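Local structure of cyclopropane mycolic acid synthase MmaA2 (Mycobacterium tuberculosis, 1TPY) at residues G76-R81 against V134-F139; L55-L60 against M66-I71. The protein converts a double bond to a cis cyclopropane ring at the distal position of an alpha mycolic acid, using a methylene group from S-adenosyl-L-methionine. All coordinates share one frame; numbering follows the deposited sequence.

Contact 1 (G76-R81 against V134-F139); sequences GATMRR and VSIGAF. With SAH (S-adenosyl-L-homocysteine), chain C; 16A (cetyl-trimethyl-ammonium), chain D.
Thr78, in the first turn of helix 77-86, lies across Val134 and Ile136 on strand 132-136 and touches each with a different branch. Its methyl CG2 meets Val134 CG1 at 4.2 Å, while its hydroxyl OG1 lies 4.1 Å from Ile136 CD1, a van der Waals approach. The torsion of Thr78 sorts the two branches: with CG2 anti to the backbone N and OG1 beside it (chi1 -62°), the methyl faces valine and the hydroxyl the tip of isoleucine. Val134 and Ile136 both point to the helix, as alternate residues of a strand do, and Ser135 between them turns its OG to Ile71 O on strand 67-71. Ile53 and Leu57 of helix 45-57 also pack on Thr78.

At the C-terminal end of the strand the chain turns to S-adenosyl-L-homocysteine. The ligand's amino N donates to the O of Ile136, the last strand residue, at 2.8 Å, and its carboxylate O lies 3.4 Å from Ile136 CG2. After the strand, Ala138 CB approaches the ribose O4' at 3.1 Å. Gly137 O is 3.1 Å from C19 of cetyl-trimethyl-ammonium, a methyl on the cationic nitrogen, whose charge the carbonyl probably favours. Helix and strand thus meet through van der Waals contact alone, and Ile136 serves both sides: CD1 reaches the helix, while CG2 and the carbonyl O face the ligand.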
ATOM      1  N   GLY A  76       4.957   4.353  -8.503  1.00 22.58           N
ATOM      2  CA  GLY A  76       4.338   4.154  -9.804  1.00 22.81           C
ATOM      3  C   GLY A  76       4.328   2.850 -10.579  1.00 22.00           C
ATOM      4  O   GLY A  76       3.773   2.819 -11.681  1.00 21.53           O
ATOM      5  N   ALA A  77       4.904   1.779 -10.046  1.00 21.85           N
ATOM      6  CA  ALA A  77       4.916   0.513 -10.790  1.00 22.40           C
ATOM      7  C   ALA A  77       3.510   0.031 -11.145  1.00 21.22           C
ATOM      8  O   ALA A  77       3.270  -0.449 -12.252  1.00 22.72           O
ATOM      9  CB  ALA A  77       5.654  -0.569 -10.000  1.00 19.02           C
ATOM     10  N   THR A  78       2.579   0.160 -10.209  1.00 21.85           N
ATOM     11  CA  THR A  78       1.217  -0.281 -10.466  1.00 20.86           C
ATOM     12  C   THR A  78       0.606   0.454 -11.655  1.00 20.99           C
ATOM     13  O   THR A  78       0.047  -0.175 -12.553  1.00 21.77           O
ATOM     14  CB  THR A  78       0.328  -0.098  -9.220  1.00 20.67           C
ATOM     15  OG1 THR A  78       0.845  -0.899  -8.151  1.00 19.51           O
ATOM     16  CG2 THR A  78      -1.115  -0.539  -9.518  1.00 20.16           C
ATOM     17  N   MET A  79       0.709   1.780 -11.674  1.00 20.70           N
ATOM     18  CA  MET A  79       0.156   2.545 -12.788  1.00 21.14           C
ATOM     19  C   MET A  79       0.837   2.199 -14.100  1.00 21.78           C
ATOM     20  O   MET A  79       0.169   1.963 -15.100  1.00 24.74           O
ATOM     21  CB  MET A  79       0.269   4.051 -12.534  1.00 21.86           C
ATOM     22  CG  MET A  79      -0.659   4.553 -11.446  1.00 20.59           C
ATOM     23  SD  MET A  79      -0.611   6.329 -11.275  1.00 22.63           S
ATOM     24  CE  MET A  79       1.093   6.556 -10.654  1.00 20.35           C
ATOM     25  N   ARG A  80       2.164   2.169 -14.101  1.00 22.45           N
ATOM     26  CA  ARG A  80       2.891   1.839 -15.316  1.00 21.79           C
ATOM     27  C   ARG A  80       2.472   0.467 -15.832  1.00 22.67           C
ATOM     28  O   ARG A  80       2.349   0.265 -17.040  1.00 23.44           O
ATOM     29  CB  ARG A  80       4.400   1.871 -15.067  1.00 22.28           C
ATOM     30  CG  ARG A  80       4.946   3.269 -14.772  1.00 22.70           C
ATOM     31  CD  ARG A  80       6.467   3.303 -14.917  1.00 23.67           C
ATOM     32  NE  ARG A  80       7.145   2.405 -13.981  1.00 23.13           N
ATOM     33  CZ  ARG A  80       7.409   2.692 -12.710  1.00 20.88           C
ATOM     34  NH1 ARG A  80       7.063   3.868 -12.198  1.00 20.06           N
ATOM     35  NH2 ARG A  80       8.012   1.792 -11.944  1.00 20.65           N
ATOM     36  N   ARG A  81       2.248  -0.474 -14.917  1.00 23.67           N
ATOM     37  CA  ARG A  81       1.830  -1.825 -15.302  1.00 23.66           C
ATOM     38  C   ARG A  81       0.398  -1.813 -15.834  1.00 23.97           C
ATOM     39  O   ARG A  81       0.051  -2.569 -16.743  1.00 24.06           O
ATOM     40  CB  ARG A  81       1.911  -2.770 -14.099  1.00 23.42           C
ATOM     41  CG  ARG A  81       1.406  -4.191 -14.366  1.00 23.43           C
ATOM     42  CD  ARG A  81       2.316  -4.968 -15.321  1.00 23.86           C
ATOM     43  NE  ARG A  81       1.937  -6.380 -15.393  1.00 22.56           N
ATOM     44  CZ  ARG A  81       2.498  -7.273 -16.203  1.00 24.13           C
ATOM     45  NH1 ARG A  81       3.476  -6.913 -17.025  1.00 21.91           N
ATOM     46  NH2 ARG A  81       2.078  -8.536 -16.189  1.00 23.63           N
ATOM     47  N   VAL A 134      -7.581   1.894  -7.603  1.00 19.81           N
ATOM     48  CA  VAL A 134      -6.761   0.883  -6.968  1.00 20.58           C
ATOM     49  C   VAL A 134      -5.994   1.603  -5.861  1.00 20.91           C
ATOM     50  O   VAL A 134      -5.530   2.732  -6.039  1.00 20.19           O
ATOM     51  CB  VAL A 134      -5.758   0.227  -7.948  1.00 20.74           C
ATOM     52  CG1 VAL A 134      -4.801   1.257  -8.502  1.00 19.26           C
ATOM     53  CG2 VAL A 134      -4.997  -0.875  -7.231  1.00 20.65           C
ATOM     54  N   SER A 135      -5.907   0.972  -4.704  1.00 21.26           N
ATOM     55  CA  SER A 135      -5.179   1.554  -3.589  1.00 22.88           C
ATOM     56  C   SER A 135      -4.566   0.395  -2.833  1.00 21.93           C
ATOM     57  O   SER A 135      -5.273  -0.430  -2.253  1.00 22.65           O
ATOM     58  CB  SER A 135      -6.109   2.348  -2.670  1.00 22.40           C
ATOM     59  OG  SER A 135      -5.347   3.010  -1.678  1.00 24.01           O
ATOM     60  N   ILE A 136      -3.244   0.347  -2.848  1.00 21.66           N
ATOM     61  CA  ILE A 136      -2.513  -0.724  -2.205  1.00 21.14           C
ATOM     62  C   ILE A 136      -1.566  -0.196  -1.144  1.00 22.04           C
ATOM     63  O   ILE A 136      -0.641   0.554  -1.449  1.00 22.10           O
ATOM     64  CB  ILE A 136      -1.703  -1.501  -3.265  1.00 21.62           C
ATOM     65  CG1 ILE A 136      -2.654  -2.028  -4.342  1.00 19.13           C
ATOM     66  CG2 ILE A 136      -0.918  -2.628  -2.610  1.00 19.14           C
ATOM     67  CD1 ILE A 136      -1.954  -2.517  -5.586  1.00 19.86           C
ATOM     68  N   GLY A 137      -1.806  -0.588   0.104  1.00 22.05           N
ATOM     69  CA  GLY A 137      -0.946  -0.168   1.195  1.00 20.82           C
ATOM     70  C   GLY A 137      -0.986   1.304   1.552  1.00 21.94           C
ATOM     71  O   GLY A 137      -0.070   1.808   2.196  1.00 22.84           O
ATOM     72  N   ALA A 138      -2.043   2.001   1.151  1.00 20.92           N
ATOM     73  CA  ALA A 138      -2.163   3.420   1.459  1.00 21.26           C
ATOM     74  C   ALA A 138      -3.166   3.654   2.586  1.00 20.35           C
ATOM     75  O   ALA A 138      -2.956   4.501   3.451  1.00 21.39           O
ATOM     76  CB  ALA A 138      -2.592   4.192   0.213  1.00 18.98           C
ATOM     77  N   PHE A 139      -4.247   2.883   2.563  1.00 19.96           N
ATOM     78  CA  PHE A 139      -5.332   2.979   3.538  1.00 21.13           C
ATOM     79  C   PHE A 139      -4.881   3.052   5.001  1.00 22.48           C
ATOM     80  O   PHE A 139      -5.442   3.813   5.792  1.00 21.81           O
ATOM     81  CB  PHE A 139      -6.265   1.780   3.368  1.00 19.27           C
ATOM     82  CG  PHE A 139      -7.613   1.955   4.016  1.00 19.59           C
ATOM     83  CD1 PHE A 139      -8.608   2.709   3.389  1.00 17.81           C
ATOM     84  CD2 PHE A 139      -7.899   1.343   5.233  1.00 17.64           C
ATOM     85  CE1 PHE A 139      -9.874   2.849   3.965  1.00 17.85           C
ATOM     86  CE2 PHE A 139      -9.167   1.477   5.823  1.00 21.05           C
ATOM     87  CZ  PHE A 139     -10.158   2.231   5.186  1.00 15.20           C
TER
HETATM   88  N   SAH C1900       0.713   1.706  -3.578  1.00 15.42           N
HETATM   89  CA  SAH C1900       2.175   1.650  -3.605  1.00 19.65           C
HETATM   90  CB  SAH C1900       2.803   2.447  -2.432  1.00 17.13           C
HETATM   91  CG  SAH C1900       2.391   2.071  -1.009  1.00 18.06           C
HETATM   92  SD  SAH C1900       3.214   3.072   0.260  1.00 24.06           S
HETATM   93  C   SAH C1900       2.666   0.203  -3.566  1.00 19.58           C
HETATM   94  O   SAH C1900       1.832  -0.695  -3.349  1.00 20.69           O
HETATM   95  OXT SAH C1900       3.880  -0.020  -3.737  1.00 23.01           O
HETATM   96  C5' SAH C1900       1.855   4.099   0.880  1.00 22.87           C
HETATM   97  C4' SAH C1900       1.431   5.132  -0.176  1.00 23.44           C
HETATM   98  O4' SAH C1900       0.147   5.735   0.109  1.00 25.51           O
HETATM   99  C3' SAH C1900       2.418   6.288  -0.326  1.00 24.00           C
HETATM  100  O3' SAH C1900       2.592   6.576  -1.725  1.00 22.97           O
HETATM  101  C2' SAH C1900       1.748   7.419   0.400  1.00 24.91           C
HETATM  102  O2' SAH C1900       2.234   8.697  -0.045  1.00 21.62           O
HETATM  103  C1' SAH C1900       0.314   7.160   0.070  1.00 24.29           C
HETATM  104  N9  SAH C1900      -0.690   7.852   0.982  1.00 24.45           N
HETATM  105  C8  SAH C1900      -0.833   7.847   2.332  1.00 22.76           C
HETATM  106  N7  SAH C1900      -1.810   8.547   2.814  1.00 24.00           N
HETATM  107  C5  SAH C1900      -2.388   9.081   1.658  1.00 23.44           C
HETATM  108  C6  SAH C1900      -3.495   9.939   1.421  1.00 22.51           C
HETATM  109  N6  SAH C1900      -4.248  10.429   2.403  1.00 23.08           N
HETATM  110  N1  SAH C1900      -3.790  10.271   0.119  1.00 24.24           N
HETATM  111  C2  SAH C1900      -3.029   9.778  -0.887  1.00 24.75           C
HETATM  112  N3  SAH C1900      -1.965   8.967  -0.788  1.00 23.42           N
HETATM  113  C4  SAH C1900      -1.700   8.655   0.532  1.00 23.47           C
HETATM  114  C1  16A D1901       5.439  -3.805   5.878  1.00 28.91           C
HETATM  115  C2  16A D1901       4.687  -2.955   6.901  1.00 29.99           C
HETATM  116  C3  16A D1901       3.982  -3.855   7.929  1.00 30.46           C
HETATM  117  C4  16A D1901       3.211  -3.125   9.020  1.00 29.63           C
HETATM  118  C5  16A D1901       2.570  -4.156   9.963  1.00 28.27           C
HETATM  119  C6  16A D1901       1.749  -3.574  11.125  1.00 27.62           C
HETATM  120  C7  16A D1901       2.477  -2.730  12.200  1.00 26.89           C
HETATM  121  C8  16A D1901       1.626  -1.775  13.072  1.00 27.69           C
HETATM  122  C9  16A D1901       0.662  -0.813  12.337  1.00 27.18           C
HETATM  123  C10 16A D1901       1.311   0.246  11.415  1.00 26.67           C
HETATM  124  C11 16A D1901       0.385   0.879  10.346  1.00 28.97           C
HETATM  125  C12 16A D1901       1.107   1.576   9.183  1.00 31.66           C
HETATM  126  C13 16A D1901       1.137   0.708   7.920  1.00 33.07           C
HETATM  127  C14 16A D1901       1.940   1.373   6.804  1.00 35.34           C
HETATM  128  C15 16A D1901       2.137   0.321   5.699  1.00 36.54           C
HETATM  129  C16 16A D1901       3.076   0.920   4.631  1.00 37.00           C
HETATM  130  N1  16A D1901       3.592   0.232   3.370  1.00 37.05           N
HETATM  131  C17 16A D1901       4.462   0.736   2.479  1.00 37.68           C
HETATM  132  C18 16A D1901       4.181  -1.122   3.702  1.00 36.84           C
HETATM  133  C19 16A D1901       2.412  -0.077   2.478  1.00 36.17           C

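Contact 2 (L55-L60 against M66-I71); sequences LALGKL and MTLLDI
Leu57, of helix 45-57, extends CD1 to within 4.1 Å of Leu68 CD2 on strand 67-71, the two side chains meeting at a slant. Its CB does not aim at the strand; a chi1 of -106°, away from the usual staggered values, goes with the end of the side chain coming nearer than its base. Ala82 and Tyr86 of helix 77-86 pack on the same leucine. From Leu57 to Leu60 the chain makes a type I turn, with Leu60 N bonded to Leu57 O at 3.1 Å.

The turn brings Leu60 round to the same strand residue. Its CB points to strand 67-71, and CD1 meets Leu68 CD1 at 3.9 Å, with the side chains nearly perpendicular. Leu68 therefore receives one leucine on each methyl, CD2 for Leu57 and CD1 for Leu60; CG anti to its backbone N (chi1 169°) carries the fork out from the strand. Val163 and Leu165 of strand 163-171 also touch Leu60, while Ala82 reaches Leu68. All three leucines are buried, and dispersion between methyls is what joins the segments. Helix 45-57 and the turn that follows pack here on the sheet of a Rossmann-like methyltransferase fold, in which the helix leads through a short loop into the inner parallel strand 67-71.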
ATOM      1  N   LEU A  55      -2.957  -9.079  -9.840  1.00 23.24           N
ATOM      2  CA  LEU A  55      -4.042  -9.647  -9.049  1.00 21.70           C
ATOM      3  C   LEU A  55      -5.045  -8.552  -8.702  1.00 22.00           C
ATOM      4  O   LEU A  55      -6.252  -8.720  -8.873  1.00 23.25           O
ATOM      5  CB  LEU A  55      -3.486 -10.275  -7.768  1.00 21.64           C
ATOM      6  CG  LEU A  55      -4.501 -10.911  -6.814  1.00 24.23           C
ATOM      7  CD1 LEU A  55      -5.169 -12.105  -7.497  1.00 23.14           C
ATOM      8  CD2 LEU A  55      -3.800 -11.338  -5.530  1.00 19.69           C
ATOM      9  N   ALA A  56      -4.536  -7.422  -8.226  1.00 21.34           N
ATOM     10  CA  ALA A  56      -5.390  -6.300  -7.856  1.00 20.84           C
ATOM     11  C   ALA A  56      -6.069  -5.682  -9.078  1.00 21.63           C
ATOM     12  O   ALA A  56      -7.281  -5.472  -9.091  1.00 19.75           O
ATOM     13  CB  ALA A  56      -4.564  -5.239  -7.138  1.00 22.24           C
ATOM     14  N   LEU A  57      -5.270  -5.389 -10.098  1.00 21.05           N
ATOM     15  CA  LEU A  57      -5.765  -4.784 -11.320  1.00 22.70           C
ATOM     16  C   LEU A  57      -6.807  -5.648 -12.051  1.00 23.78           C
ATOM     17  O   LEU A  57      -7.818  -5.133 -12.530  1.00 24.04           O
ATOM     18  CB  LEU A  57      -4.580  -4.479 -12.242  1.00 22.82           C
ATOM     19  CG  LEU A  57      -4.123  -3.021 -12.416  1.00 24.35           C
ATOM     20  CD1 LEU A  57      -4.186  -2.258 -11.104  1.00 20.40           C
ATOM     21  CD2 LEU A  57      -2.709  -3.021 -12.986  1.00 22.48           C
ATOM     22  N   GLY A  58      -6.568  -6.956 -12.118  1.00 22.85           N
ATOM     23  CA  GLY A  58      -7.488  -7.850 -12.805  1.00 21.11           C
ATOM     24  C   GLY A  58      -8.882  -7.949 -12.211  1.00 22.79           C
ATOM     25  O   GLY A  58      -9.805  -8.444 -12.859  1.00 22.79           O
ATOM     26  N   LYS A  59      -9.045  -7.476 -10.982  1.00 22.53           N
ATOM     27  CA  LYS A  59     -10.337  -7.526 -10.300  1.00 22.66           C
ATOM     28  C   LYS A  59     -11.188  -6.292 -10.574  1.00 24.43           C
ATOM     29  O   LYS A  59     -12.367  -6.248 -10.221  1.00 25.27           O
ATOM     30  CB  LYS A  59     -10.115  -7.645  -8.793  1.00 22.42           C
ATOM     31  CG  LYS A  59      -9.349  -8.882  -8.370  1.00 24.16           C
ATOM     32  CD  LYS A  59      -9.013  -8.839  -6.889  1.00 25.70           C
ATOM     33  CE  LYS A  59      -8.430 -10.159  -6.404  1.00 23.82           C
ATOM     34  NZ  LYS A  59      -8.304 -10.179  -4.919  1.00 23.26           N
ATOM     35  N   LEU A  60     -10.586  -5.290 -11.208  1.00 25.07           N
ATOM     36  CA  LEU A  60     -11.270  -4.036 -11.488  1.00 25.51           C
ATOM     37  C   LEU A  60     -12.132  -4.024 -12.741  1.00 26.13           C
ATOM     38  O   LEU A  60     -13.064  -3.225 -12.847  1.00 25.83           O
ATOM     39  CB  LEU A  60     -10.242  -2.901 -11.564  1.00 24.59           C
ATOM     40  CG  LEU A  60      -9.527  -2.592 -10.246  1.00 23.10           C
ATOM     41  CD1 LEU A  60      -8.465  -1.537 -10.468  1.00 23.24           C
ATOM     42  CD2 LEU A  60     -10.546  -2.123  -9.216  1.00 24.21           C
ATOM     43  N   MET A  66     -10.109   3.520 -20.276  1.00 22.16           N
ATOM     44  CA  MET A  66     -10.602   3.939 -18.972  1.00 22.58           C
ATOM     45  C   MET A  66      -9.525   4.745 -18.273  1.00 21.88           C
ATOM     46  O   MET A  66      -8.355   4.731 -18.673  1.00 22.12           O
ATOM     47  CB  MET A  66     -10.945   2.745 -18.081  1.00 23.89           C
ATOM     48  CG  MET A  66     -12.096   1.873 -18.537  1.00 25.53           C
ATOM     49  SD  MET A  66     -12.542   0.707 -17.229  1.00 27.33           S
ATOM     50  CE  MET A  66     -14.316   0.707 -17.352  1.00 27.19           C
ATOM     51  N   THR A  67      -9.932   5.457 -17.232  1.00 20.32           N
ATOM     52  CA  THR A  67      -9.007   6.223 -16.424  1.00 20.68           C
ATOM     53  C   THR A  67      -8.931   5.526 -15.069  1.00 21.10           C
ATOM     54  O   THR A  67      -9.932   5.409 -14.369  1.00 22.03           O
ATOM     55  CB  THR A  67      -9.487   7.675 -16.210  1.00 23.07           C
ATOM     56  OG1 THR A  67      -9.386   8.400 -17.443  1.00 24.38           O
ATOM     57  CG2 THR A  67      -8.643   8.365 -15.144  1.00 22.02           C
ATOM     58  N   LEU A  68      -7.740   5.059 -14.715  1.00 22.02           N
ATOM     59  CA  LEU A  68      -7.523   4.384 -13.440  1.00 23.14           C
ATOM     60  C   LEU A  68      -6.838   5.309 -12.444  1.00 21.63           C
ATOM     61  O   LEU A  68      -5.795   5.889 -12.743  1.00 23.22           O
ATOM     62  CB  LEU A  68      -6.650   3.136 -13.628  1.00 22.84           C
ATOM     63  CG  LEU A  68      -6.152   2.498 -12.321  1.00 24.27           C
ATOM     64  CD1 LEU A  68      -7.337   2.000 -11.503  1.00 20.57           C
ATOM     65  CD2 LEU A  68      -5.198   1.355 -12.638  1.00 23.93           C
ATOM     66  N   LEU A  69      -7.424   5.434 -11.262  1.00 20.07           N
ATOM     67  CA  LEU A  69      -6.857   6.268 -10.215  1.00 20.08           C
ATOM     68  C   LEU A  69      -6.148   5.365  -9.206  1.00 19.48           C
ATOM     69  O   LEU A  69      -6.728   4.398  -8.716  1.00 21.10           O
ATOM     70  CB  LEU A  69      -7.962   7.058  -9.492  1.00 18.74           C
ATOM     71  CG  LEU A  69      -7.504   7.895  -8.288  1.00 18.80           C
ATOM     72  CD1 LEU A  69      -6.568   8.994  -8.767  1.00 19.27           C
ATOM     73  CD2 LEU A  69      -8.695   8.499  -7.565  1.00 18.03           C
ATOM     74  N   ASP A  70      -4.891   5.670  -8.913  1.00 18.97           N
ATOM     75  CA  ASP A  70      -4.137   4.899  -7.931  1.00 19.45           C
ATOM     76  C   ASP A  70      -3.921   5.821  -6.734  1.00 19.21           C
ATOM     77  O   ASP A  70      -3.071   6.709  -6.781  1.00 22.08           O
ATOM     78  CB  ASP A  70      -2.778   4.451  -8.502  1.00 17.92           C
ATOM     79  CG  ASP A  70      -1.960   3.634  -7.497  1.00 18.65           C
ATOM     80  OD1 ASP A  70      -2.334   3.610  -6.309  1.00 18.63           O
ATOM     81  OD2 ASP A  70      -0.939   3.019  -7.881  1.00 16.92           O
ATOM     82  N   ILE A  71      -4.701   5.622  -5.674  1.00 20.03           N
ATOM     83  CA  ILE A  71      -4.580   6.442  -4.472  1.00 19.17           C
ATOM     84  C   ILE A  71      -3.449   5.894  -3.605  1.00 21.63           C
ATOM     85  O   ILE A  71      -3.580   4.833  -2.988  1.00 21.39           O
ATOM     86  CB  ILE A  71      -5.903   6.449  -3.683  1.00 19.11           C
ATOM     87  CG1 ILE A  71      -7.029   6.956  -4.597  1.00 17.58           C
ATOM     88  CG2 ILE A  71      -5.776   7.333  -2.428  1.00 13.60           C
ATOM     89  CD1 ILE A  71      -8.401   6.968  -3.946  1.00 14.20           C
TER

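Along the chain contact 2 comes first, and contact 1 starts a few residues after it ends; their centres lie 8 Å apart. Strand 67-71 runs through the loop holding the cofactor-binding Gly72, Cys73 and Gly74 into helix 77-86, so the second segment of contact 2 leads almost directly into the first of contact 1. Strands 67-71 and 132-136 are parallel neighbours in the mixed seven-stranded sheet, and a probable backbone bond of 2.9 Å from Val134 N to Leu69 O joins the contacts. Helices 45-57 and 77-86 also touch each other. Contact 1 lies at the C-terminal strand ends by S-adenosyl-L-homocysteine, as in other class I methyltransferases; contact 2 lies farther from it, between helix and sheet.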